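Local coordinates for ribonucleoside triphosphate reductase (Lactobacillus leichmannii, PDB 1L1L), which catalyses the adenosylcobalamin-dependent reduction of ribonucleoside triphosphates to deoxyribonucleotides, as a class II ribonucleotide reductase that works as an allosterically regulated monomer, at residues 217-222 with 251-256; 184-189 with 276-281; 134-139 with 227-232. All coordinates share one frame; numbering follows the deposited sequence.

Contact 1. Residues 217-222 with 251-256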
loop_
_atom_site.group_PDB
_atom_site.type_symbol
_atom_site.label_atom_id
_atom_site.label_comp_id
_atom_site.label_asym_id
_atom_site.label_seq_id
_atom_site.Cartn_x
_atom_site.Cartn_y
_atom_site.Cartn_z
ATOM N N TYR A 217 -20.081 24.896 -18.805
ATOM C CA TYR A 217 -20.468 23.541 -19.163
ATOM C C TYR A 217 -19.281 22.675 -19.566
ATOM O O TYR A 217 -18.416 23.111 -20.328
ATOM C CB TYR A 217 -21.501 23.607 -20.292
ATOM C CG TYR A 217 -21.817 22.283 -20.942
ATOM C CD1 TYR A 217 -20.979 21.750 -21.923
ATOM C CD2 TYR A 217 -22.949 21.555 -20.571
ATOM C CE1 TYR A 217 -21.258 20.528 -22.518
ATOM C CE2 TYR A 217 -23.237 20.326 -21.162
ATOM C CZ TYR A 217 -22.384 19.821 -22.134
ATOM O OH TYR A 217 -22.651 18.607 -22.718
ATOM N N TYR A 218 -19.247 21.447 -19.050
ATOM C CA TYR A 218 -18.169 20.508 -19.348
ATOM C C TYR A 218 -18.694 19.101 -19.624
ATOM O O TYR A 218 -19.400 18.504 -18.804
ATOM C CB TYR A 218 -17.171 20.459 -18.185
ATOM C CG TYR A 218 -15.999 19.511 -18.401
ATOM C CD1 TYR A 218 -15.493 18.749 -17.346
ATOM C CD2 TYR A 218 -15.390 19.383 -19.654
ATOM C CE1 TYR A 218 -14.412 17.880 -17.532
ATOM C CE2 TYR A 218 -14.308 18.518 -19.851
ATOM C CZ TYR A 218 -13.827 17.770 -18.787
ATOM O OH TYR A 218 -12.770 16.907 -18.969
ATOM N N ARG A 219 -18.341 18.581 -20.793
ATOM C CA ARG A 219 -18.732 17.243 -21.216
ATOM C C ARG A 219 -17.569 16.335 -20.825
ATOM O O ARG A 219 -16.471 16.468 -21.366
ATOM C CB ARG A 219 -18.939 17.230 -22.739
ATOM C CG ARG A 219 -18.829 15.860 -23.387
ATOM C CD ARG A 219 -19.983 14.961 -23.004
ATOM N NE ARG A 219 -21.155 15.176 -23.843
ATOM C CZ ARG A 219 -22.286 14.495 -23.710
ATOM N NH1 ARG A 219 -22.388 13.563 -22.771
ATOM N NH2 ARG A 219 -23.315 14.736 -24.514
ATOM N N LEU A 220 -17.798 15.422 -19.885
ATOM C CA LEU A 220 -16.728 14.542 -19.431
ATOM C C LEU A 220 -16.329 13.414 -20.365
ATOM O O LEU A 220 -17.158 12.604 -20.777
ATOM C CB LEU A 220 -17.065 13.917 -18.075
ATOM C CG LEU A 220 -16.735 14.739 -16.828
ATOM C CD1 LEU A 220 -17.614 15.964 -16.788
ATOM C CD2 LEU A 220 -16.930 13.881 -15.587
ATOM N N PRO A 221 -15.047 13.367 -20.736
ATOM C CA PRO A 221 -14.653 12.269 -21.615
ATOM C C PRO A 221 -14.749 11.035 -20.731
ATOM O O PRO A 221 -14.457 11.104 -19.537
ATOM C CB PRO A 221 -13.218 12.629 -21.999
ATOM C CG PRO A 221 -12.759 13.547 -20.886
ATOM C CD PRO A 221 -13.971 14.362 -20.601
ATOM N N ASP A 222 -15.202 9.922 -21.289
ATOM C CA ASP A 222 -15.330 8.699 -20.511
ATOM C C ASP A 222 -13.958 8.095 -20.195
ATOM O O ASP A 222 -13.642 6.985 -20.621
ATOM C CB ASP A 222 -16.208 7.712 -21.278
ATOM C CG ASP A 222 -16.267 6.346 -20.632
ATOM O OD1 ASP A 222 -16.074 6.244 -19.400
ATOM O OD2 ASP A 222 -16.526 5.366 -21.367
ATOM N N ILE A 251 -22.192 23.233 -14.933
ATOM C CA ILE A 251 -22.987 22.109 -15.396
ATOM C C ILE A 251 -22.032 21.038 -15.907
ATOM O O ILE A 251 -21.392 21.220 -16.937
ATOM C CB ILE A 251 -23.919 22.508 -16.552
ATOM C CG1 ILE A 251 -24.786 23.704 -16.145
ATOM C CG2 ILE A 251 -24.788 21.313 -16.936
ATOM C CD1 ILE A 251 -25.583 24.311 -17.293
ATOM N N LEU A 252 -21.927 19.933 -15.178
ATOM C CA LEU A 252 -21.051 18.837 -15.586
ATOM C C LEU A 252 -21.902 17.729 -16.208
ATOM O O LEU A 252 -22.813 17.191 -15.567
ATOM C CB LEU A 252 -20.266 18.306 -14.379
ATOM C CG LEU A 252 -19.270 19.292 -13.764
ATOM C CD1 LEU A 252 -18.604 18.667 -12.546
ATOM C CD2 LEU A 252 -18.220 19.679 -14.793
ATOM N N ASP A 253 -21.605 17.404 -17.463
ATOM C CA ASP A 253 -22.344 16.380 -18.200
ATOM C C ASP A 253 -21.597 15.038 -18.165
ATOM O O ASP A 253 -20.507 14.922 -18.729
ATOM C CB ASP A 253 -22.516 16.830 -19.658
ATOM C CG ASP A 253 -23.584 16.049 -20.392
ATOM O OD1 ASP A 253 -23.659 14.819 -20.206
ATOM O OD2 ASP A 253 -24.343 16.665 -21.173
ATOM N N LEU A 254 -22.184 14.041 -17.502
ATOM C CA LEU A 254 -21.573 12.710 -17.388
ATOM C C LEU A 254 -22.391 11.683 -18.178
ATOM O O LEU A 254 -22.509 10.522 -17.773
ATOM C CB LEU A 254 -21.521 12.261 -15.918
ATOM C CG LEU A 254 -21.317 13.301 -14.812
ATOM C CD1 LEU A 254 -21.037 12.574 -13.502
ATOM C CD2 LEU A 254 -20.171 14.237 -15.149
ATOM N N SER A 255 -22.965 12.111 -19.296
ATOM C CA SER A 255 -23.781 11.216 -20.113
ATOM C C SER A 255 -22.933 10.163 -20.824
ATOM O O SER A 255 -23.437 9.102 -21.193
ATOM C CB SER A 255 -24.578 12.019 -21.150
ATOM O OG SER A 255 -25.482 12.924 -20.527
ATOM N N ASP A 256 -21.647 10.456 -21.005
ATOM C CA ASP A 256 -20.737 9.536 -21.691
ATOM C C ASP A 256 -20.036 8.545 -20.781
ATOM O O ASP A 256 -19.423 7.589 -21.254
ATOM C CB ASP A 256 -19.680 10.316 -22.472
ATOM C CG ASP A 256 -20.261 11.026 -23.676
ATOM O OD1 ASP A 256 -21.176 10.451 -24.299
ATOM O OD2 ASP A 256 -19.803 12.146 -24.001
HETATM O O HOH W 1 -19.608 12.461 -20.056
#
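Tyr217-Arg219 and Ile251-Asp253 run as neighbouring parallel strands, their axes 12° apart, and they are the two strands of a beta-alpha-beta crossover whose helix is 224-236. Backbone bonds alternate between them: Tyr218 N gives to Ile251 O, Asp253 N to Tyr218 O at 2.8 Å, and Leu220 N to Asp253 O. Just past the strand ends a water donates to Leu220 O and Asp253 O and accepts from Asp256 N.

On the face that carries Tyr217, Arg219 and Asp253, beside the aliphatic Ile251, polar groups cluster. Tyr217, with CG anti to the backbone N (chi1 170°), leans across so that its OH donates to Asp253 OD2 at 3.0 Å, reaching the carboxylate from above its plane. The Arg219 chain folds back at chi2 and chi3 and lays its guanidinium between two carboxylates, Asp253 over one face and Asp256 over the other; these salt bridges rest on charge alone, since neither oxygen lies in the guanidinium plane. On the other face, Leu252 CD2 abuts the edge of the Tyr218 ring, and helix 224-236 covers both side chains. Asp253 OD1 accepts from Ser255 N, closing an Asx turn, and its syn lone pair takes a second bond from Ser255 OG at 2.6 Å.

Contact 2. Residues 184-189 with 276-281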
loop_
_atom_site.group_PDB
_atom_site.type_symbol
_atom_site.label_atom_id
_atom_site.label_comp_id
_atom_site.label_asym_id
_atom_site.label_seq_id
_atom_site.Cartn_x
_atom_site.Cartn_y
_atom_site.Cartn_z
ATOM N N LEU A 184 -24.270 23.760 -8.716
ATOM C CA LEU A 184 -23.907 22.584 -9.508
ATOM C C LEU A 184 -25.037 21.671 -9.968
ATOM O O LEU A 184 -25.897 21.261 -9.183
ATOM C CB LEU A 184 -22.891 21.740 -8.729
ATOM C CG LEU A 184 -22.409 20.426 -9.357
ATOM C CD1 LEU A 184 -21.612 20.734 -10.604
ATOM C CD2 LEU A 184 -21.556 19.653 -8.346
ATOM N N GLN A 185 -25.015 21.339 -11.255
ATOM C CA GLN A 185 -26.006 20.441 -11.818
ATOM C C GLN A 185 -25.237 19.339 -12.525
ATOM O O GLN A 185 -24.330 19.613 -13.306
ATOM C CB GLN A 185 -26.902 21.161 -12.832
ATOM C CG GLN A 185 -27.631 22.373 -12.293
ATOM C CD GLN A 185 -28.573 22.961 -13.325
ATOM O OE1 GLN A 185 -29.627 22.391 -13.613
ATOM N NE2 GLN A 185 -28.189 24.091 -13.902
ATOM N N LEU A 186 -25.590 18.097 -12.231
ATOM C CA LEU A 186 -24.935 16.954 -12.850
ATOM C C LEU A 186 -25.935 16.343 -13.821
ATOM O O LEU A 186 -27.007 15.878 -13.419
ATOM C CB LEU A 186 -24.522 15.930 -11.785
ATOM C CG LEU A 186 -23.612 16.476 -10.677
ATOM C CD1 LEU A 186 -23.240 15.366 -9.711
ATOM C CD2 LEU A 186 -22.364 17.083 -11.297
ATOM N N VAL A 187 -25.574 16.351 -15.101
ATOM C CA VAL A 187 -26.439 15.828 -16.146
ATOM C C VAL A 187 -26.077 14.429 -16.609
ATOM O O VAL A 187 -24.912 14.122 -16.854
ATOM C CB VAL A 187 -26.421 16.734 -17.394
ATOM C CG1 VAL A 187 -27.498 16.290 -18.367
ATOM C CG2 VAL A 187 -26.610 18.174 -16.995
ATOM N N VAL A 188 -27.098 13.590 -16.719
ATOM C CA VAL A 188 -26.952 12.225 -17.204
ATOM C C VAL A 188 -28.184 11.967 -18.062
ATOM O O VAL A 188 -29.246 11.598 -17.560
ATOM C CB VAL A 188 -26.892 11.194 -16.061
ATOM C CG1 VAL A 188 -27.070 9.788 -16.621
ATOM C CG2 VAL A 188 -25.546 11.295 -15.342
ATOM N N ASP A 189 -28.020 12.184 -19.361
ATOM C CA ASP A 189 -29.086 12.009 -20.341
ATOM C C ASP A 189 -29.990 10.810 -20.103
ATOM O O ASP A 189 -29.541 9.754 -19.661
ATOM C CB ASP A 189 -28.479 11.924 -21.744
ATOM C CG ASP A 189 -29.524 11.721 -22.821
ATOM O OD1 ASP A 189 -30.646 12.247 -22.676
ATOM O OD2 ASP A 189 -29.218 11.046 -23.821
ATOM N N PRO A 276 -21.141 6.919 -8.273
ATOM C CA PRO A 276 -20.243 7.354 -7.195
ATOM C C PRO A 276 -19.614 8.717 -7.464
ATOM O O PRO A 276 -19.336 9.476 -6.525
ATOM C CB PRO A 276 -19.207 6.226 -7.121
ATOM C CG PRO A 276 -19.225 5.646 -8.515
ATOM C CD PRO A 276 -20.700 5.636 -8.837
ATOM N N LEU A 277 -19.391 9.030 -8.741
ATOM C CA LEU A 277 -18.804 10.318 -9.107
ATOM C C LEU A 277 -19.787 11.459 -8.840
ATOM O O LEU A 277 -19.393 12.549 -8.431
ATOM C CB LEU A 277 -18.410 10.335 -10.589
ATOM C CG LEU A 277 -17.856 11.666 -11.103
ATOM C CD1 LEU A 277 -16.585 12.016 -10.344
ATOM C CD2 LEU A 277 -17.588 11.581 -12.607
ATOM N N ILE A 278 -21.068 11.201 -9.085
ATOM C CA ILE A 278 -22.104 12.213 -8.877
ATOM C C ILE A 278 -22.127 12.637 -7.406
ATOM O O ILE A 278 -21.972 13.814 -7.092
ATOM C CB ILE A 278 -23.486 11.668 -9.310
ATOM C CG1 ILE A 278 -23.505 11.506 -10.837
ATOM C CG2 ILE A 278 -24.609 12.606 -8.853
ATOM C CD1 ILE A 278 -24.598 10.628 -11.358
ATOM N N SER A 279 -22.300 11.664 -6.522
ATOM C CA SER A 279 -22.327 11.912 -5.079
ATOM C C SER A 279 -21.077 12.666 -4.629
ATOM O O SER A 279 -21.155 13.653 -3.880
ATOM C CB SER A 279 -22.406 10.588 -4.327
ATOM O OG SER A 279 -23.470 9.791 -4.818
ATOM N N MET A 280 -19.916 12.200 -5.086
ATOM C CA MET A 280 -18.658 12.832 -4.717
ATOM C C MET A 280 -18.629 14.307 -5.105
ATOM O O MET A 280 -18.204 15.151 -4.320
ATOM C CB MET A 280 -17.489 12.111 -5.391
ATOM C CG MET A 280 -16.123 12.619 -4.980
ATOM S SD MET A 280 -14.873 12.287 -6.260
ATOM C CE MET A 280 -14.824 13.870 -7.082
ATOM N N LEU A 281 -19.069 14.625 -6.318
ATOM C CA LEU A 281 -19.066 16.010 -6.772
ATOM C C LEU A 281 -20.063 16.850 -5.974
ATOM O O LEU A 281 -19.799 18.013 -5.669
ATOM C CB LEU A 281 -19.411 16.087 -8.259
ATOM C CG LEU A 281 -18.336 15.532 -9.197
ATOM C CD1 LEU A 281 -18.941 15.330 -10.585
ATOM C CD2 LEU A 281 -17.137 16.477 -9.242
#
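Helix 275-289 packs against one face of the three-stranded parallel sheet in the insertion domain of this B12-dependent reductase, and here it meets the outer strand 183-187. The segments 184-187 and 276-281 run almost exactly antiparallel, with their axes 9.7 Å apart, a spacing filled by aliphatic side chains from both sides. Leu184, Leu186 and Val188 alternate along their chain and all turn toward the helix; Ile278 and Leu281, three residues apart on neighbouring turns, receive them.

Leu186 lies at the middle. Its CD2 branch is 3.9 Å from Leu281 CD1, with Leu186 CG anti to the carbonyl carbon (chi1 -57°). The other methyl, CD1, lies against Ile278, 3.7 Å from Ile278 CB, and the two side chains slide past one another in opposite directions; the still closer approach modelled between Leu186 CD1 and Ile278 CG2 is doubtful.

Leu184 supplies the end of the contact nearer Leu281. Its CD2 rests 3.6 Å from the backbone oxygen Leu281 O and 4.2 Å from Leu281 CB, thus touching the helix main chain as well as a side chain. At the other end, Val188 lies beyond the regular strand, where CG2 meets Ile278 CD1 at 4.1 Å, the tip of the isoleucine's longer branch.

Neighbouring elements complete this layer: Leu252 of the central strand touches both Leu186 and Leu281, while Leu234 of helix 224-236 touches Leu184 and Leu281. Apart from the helix carbonyl oxygens that the leucine methyls approach, the contact between the two segments is aliphatic; it therefore depends on shape and exclusion of water, without the directional preference that hydrogen bonds or paired charges would impose.

Contact 3. Residues 134-139 with 227-232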
loop_
_atom_site.group_PDB
_atom_site.type_symbol
_atom_site.label_atom_id
_atom_site.label_comp_id
_atom_site.label_asym_id
_atom_site.label_seq_id
_atom_site.Cartn_x
_atom_site.Cartn_y
_atom_site.Cartn_z
ATOM N N ILE A 134 -2.052 15.365 -16.991
ATOM C CA ILE A 134 -3.312 16.012 -16.649
ATOM C C ILE A 134 -3.073 17.488 -16.331
ATOM O O ILE A 134 -2.305 17.823 -15.432
ATOM C CB ILE A 134 -3.969 15.351 -15.424
ATOM C CG1 ILE A 134 -4.299 13.890 -15.734
ATOM C CG2 ILE A 134 -5.224 16.115 -15.038
ATOM C CD1 ILE A 134 -4.864 13.121 -14.556
ATOM N N VAL A 135 -3.726 18.366 -17.085
ATOM C CA VAL A 135 -3.592 19.803 -16.870
ATOM C C VAL A 135 -4.887 20.487 -17.283
ATOM O O VAL A 135 -5.275 20.442 -18.448
ATOM C CB VAL A 135 -2.434 20.402 -17.703
ATOM C CG1 VAL A 135 -2.394 21.919 -17.519
ATOM C CG2 VAL A 135 -1.105 19.777 -17.284
ATOM N N PRO A 136 -5.586 21.115 -16.326
ATOM C CA PRO A 136 -6.846 21.800 -16.640
ATOM C C PRO A 136 -6.660 22.812 -17.774
ATOM O O PRO A 136 -5.648 23.512 -17.831
ATOM C CB PRO A 136 -7.211 22.463 -15.317
ATOM C CG PRO A 136 -6.662 21.486 -14.302
ATOM C CD PRO A 136 -5.295 21.185 -14.883
ATOM N N SER A 137 -7.637 22.873 -18.673
ATOM C CA SER A 137 -7.592 23.776 -19.819
ATOM C C SER A 137 -7.511 25.248 -19.423
ATOM O O SER A 137 -6.883 26.049 -20.110
ATOM C CB SER A 137 -8.828 23.569 -20.692
ATOM O OG SER A 137 -10.005 23.915 -19.979
ATOM N N TYR A 138 -8.155 25.595 -18.318
ATOM C CA TYR A 138 -8.177 26.973 -17.847
ATOM C C TYR A 138 -6.925 27.355 -17.071
ATOM O O TYR A 138 -6.795 28.488 -16.612
ATOM C CB TYR A 138 -9.407 27.185 -16.968
ATOM C CG TYR A 138 -9.509 26.176 -15.850
ATOM C CD1 TYR A 138 -8.573 26.158 -14.809
ATOM C CD2 TYR A 138 -10.517 25.217 -15.844
ATOM C CE1 TYR A 138 -8.644 25.209 -13.795
ATOM C CE2 TYR A 138 -10.594 24.265 -14.834
ATOM C CZ TYR A 138 -9.656 24.268 -13.815
ATOM O OH TYR A 138 -9.733 23.323 -12.817
ATOM N N LEU A 139 -6.002 26.410 -16.924
ATOM C CA LEU A 139 -4.777 26.669 -16.177
ATOM C C LEU A 139 -3.507 26.671 -16.997
ATOM O O LEU A 139 -3.332 25.856 -17.900
ATOM C CB LEU A 139 -4.608 25.642 -15.055
ATOM C CG LEU A 139 -5.445 25.813 -13.793
ATOM C CD1 LEU A 139 -5.187 24.640 -12.861
ATOM C CD2 LEU A 139 -5.094 27.122 -13.112
ATOM N N TRP A 227 -12.669 12.270 -15.182
ATOM C CA TRP A 227 -13.125 12.310 -13.792
ATOM C C TRP A 227 -12.322 13.311 -12.975
ATOM O O TRP A 227 -12.892 14.104 -12.215
ATOM C CB TRP A 227 -12.993 10.920 -13.150
ATOM C CG TRP A 227 -14.083 9.947 -13.513
ATOM C CD1 TRP A 227 -14.635 9.751 -14.744
ATOM C CD2 TRP A 227 -14.727 9.016 -12.633
ATOM N NE1 TRP A 227 -15.581 8.763 -14.689
ATOM C CE2 TRP A 227 -15.657 8.290 -13.405
ATOM C CE3 TRP A 227 -14.606 8.726 -11.264
ATOM C CZ2 TRP A 227 -16.463 7.288 -12.857
ATOM C CZ3 TRP A 227 -15.407 7.732 -10.717
ATOM C CH2 TRP A 227 -16.324 7.024 -11.513
ATOM N N VAL A 228 -11.001 13.262 -13.127
ATOM C CA VAL A 228 -10.098 14.160 -12.417
ATOM C C VAL A 228 -10.333 15.627 -12.802
ATOM O O VAL A 228 -10.507 16.480 -11.929
ATOM C CB VAL A 228 -8.610 13.806 -12.691
ATOM C CG1 VAL A 228 -7.693 14.838 -12.028
ATOM C CG2 VAL A 228 -8.299 12.400 -12.149
ATOM N N LEU A 229 -10.340 15.908 -14.104
ATOM C CA LEU A 229 -10.554 17.267 -14.600
ATOM C C LEU A 229 -11.898 17.860 -14.154
ATOM O O LEU A 229 -11.995 19.066 -13.905
ATOM C CB LEU A 229 -10.449 17.291 -16.135
ATOM C CG LEU A 229 -9.074 16.927 -16.709
ATOM C CD1 LEU A 229 -9.116 16.936 -18.227
ATOM C CD2 LEU A 229 -8.030 17.900 -16.196
ATOM N N ALA A 230 -12.920 17.013 -14.042
ATOM C CA ALA A 230 -14.251 17.462 -13.630
ATOM C C ALA A 230 -14.283 17.878 -12.154
ATOM O O ALA A 230 -15.020 18.796 -11.761
ATOM C CB ALA A 230 -15.256 16.373 -13.875
ATOM N N ASN A 231 -13.502 17.192 -11.332
ATOM C CA ASN A 231 -13.445 17.530 -9.917
ATOM C C ASN A 231 -12.541 18.752 -9.790
ATOM O O ASN A 231 -12.766 19.618 -8.940
ATOM C CB ASN A 231 -12.882 16.357 -9.105
ATOM C CG ASN A 231 -12.760 16.676 -7.625
ATOM O OD1 ASN A 231 -13.755 16.947 -6.951
ATOM N ND2 ASN A 231 -11.536 16.640 -7.112
ATOM N N ALA A 232 -11.527 18.823 -10.653
ATOM C CA ALA A 232 -10.585 19.942 -10.651
ATOM C C ALA A 232 -11.295 21.246 -11.021
ATOM O O ALA A 232 -11.027 22.306 -10.435
ATOM C CB ALA A 232 -9.438 19.676 -11.629
HETATM O O HOH W 2 -10.089 20.858 -14.594
#
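Ile134 and Leu229 lead the apolar part of this contact, in which the loop between strands 127-128 and 144-145 lies against helix 224-236. The shorter branch of the isoleucine does most of the touching: Ile134 CG2 stands 3.5 Å from Leu229 CD2 and 4.1 Å from Val228 CG1. Ile134 crosses Val228 at about a right angle, whereas it meets Leu229 more obliquely. Leu229 CG is anti to the carbonyl carbon (chi1 -64°), and from there the CD2 branch extends to the loop, approaching the main chain at Pro136 N as well as the isoleucine. The proline ring bridges Leu229 and Ala232, on successive turns, since Pro136 CG is 4.3 Å from both Leu229 CD2 and Ala232 CB.

Polar interactions gather round the phenol of Tyr138. Its OH accepts a hydrogen bond from a water at 3.1 Å, and the same water donates to Leu229 O at 2.7 Å, so a single solvent molecule links the loop to the helix backbone. The direct hydrogen-bond partner of the hydroxyl in the helix is Asp236 OD2, one turn beyond Ala232. Ala232 O is merely close, 2.9 Å from Tyr138 OH, and sits at the ring edge near its plane.

Local loop structure presents the tyrosine to the helix. Pro136 to Leu139 form a type I beta turn, with Leu139 N bonded to Pro136 O at 3.1 Å, and Pro136 CB lies over one face of the Tyr138 ring, toward its rim. On the helix, Val228 and Ala232 also touch Ser151 of helix 148-158. Together these features describe a beta-turn loop packed on the connecting helix of a beta-alpha-beta crossover.

Contacts 1 and 2 share the three-stranded parallel sheet: strand 249-253 lies between 216-219 and 183-187, and Leu254 N probably bonds to Val187 O where the two contacts meet. Contact 2 is the buried one, made by leucine, isoleucine and valine, whereas contacts 1 and 3 are partly buried and mix apolar packing with polar groups and a water. Contact 1 combines backbone pairing with an ionic network at the strand ends; contact 3 relies on packing and a tyrosine hydroxyl. Helix 224-236 joins all three, carrying Ala230 against Leu220 of contact 1 and Trp227 against Leu277 of contact 2 while the loop 134-139 packs on it.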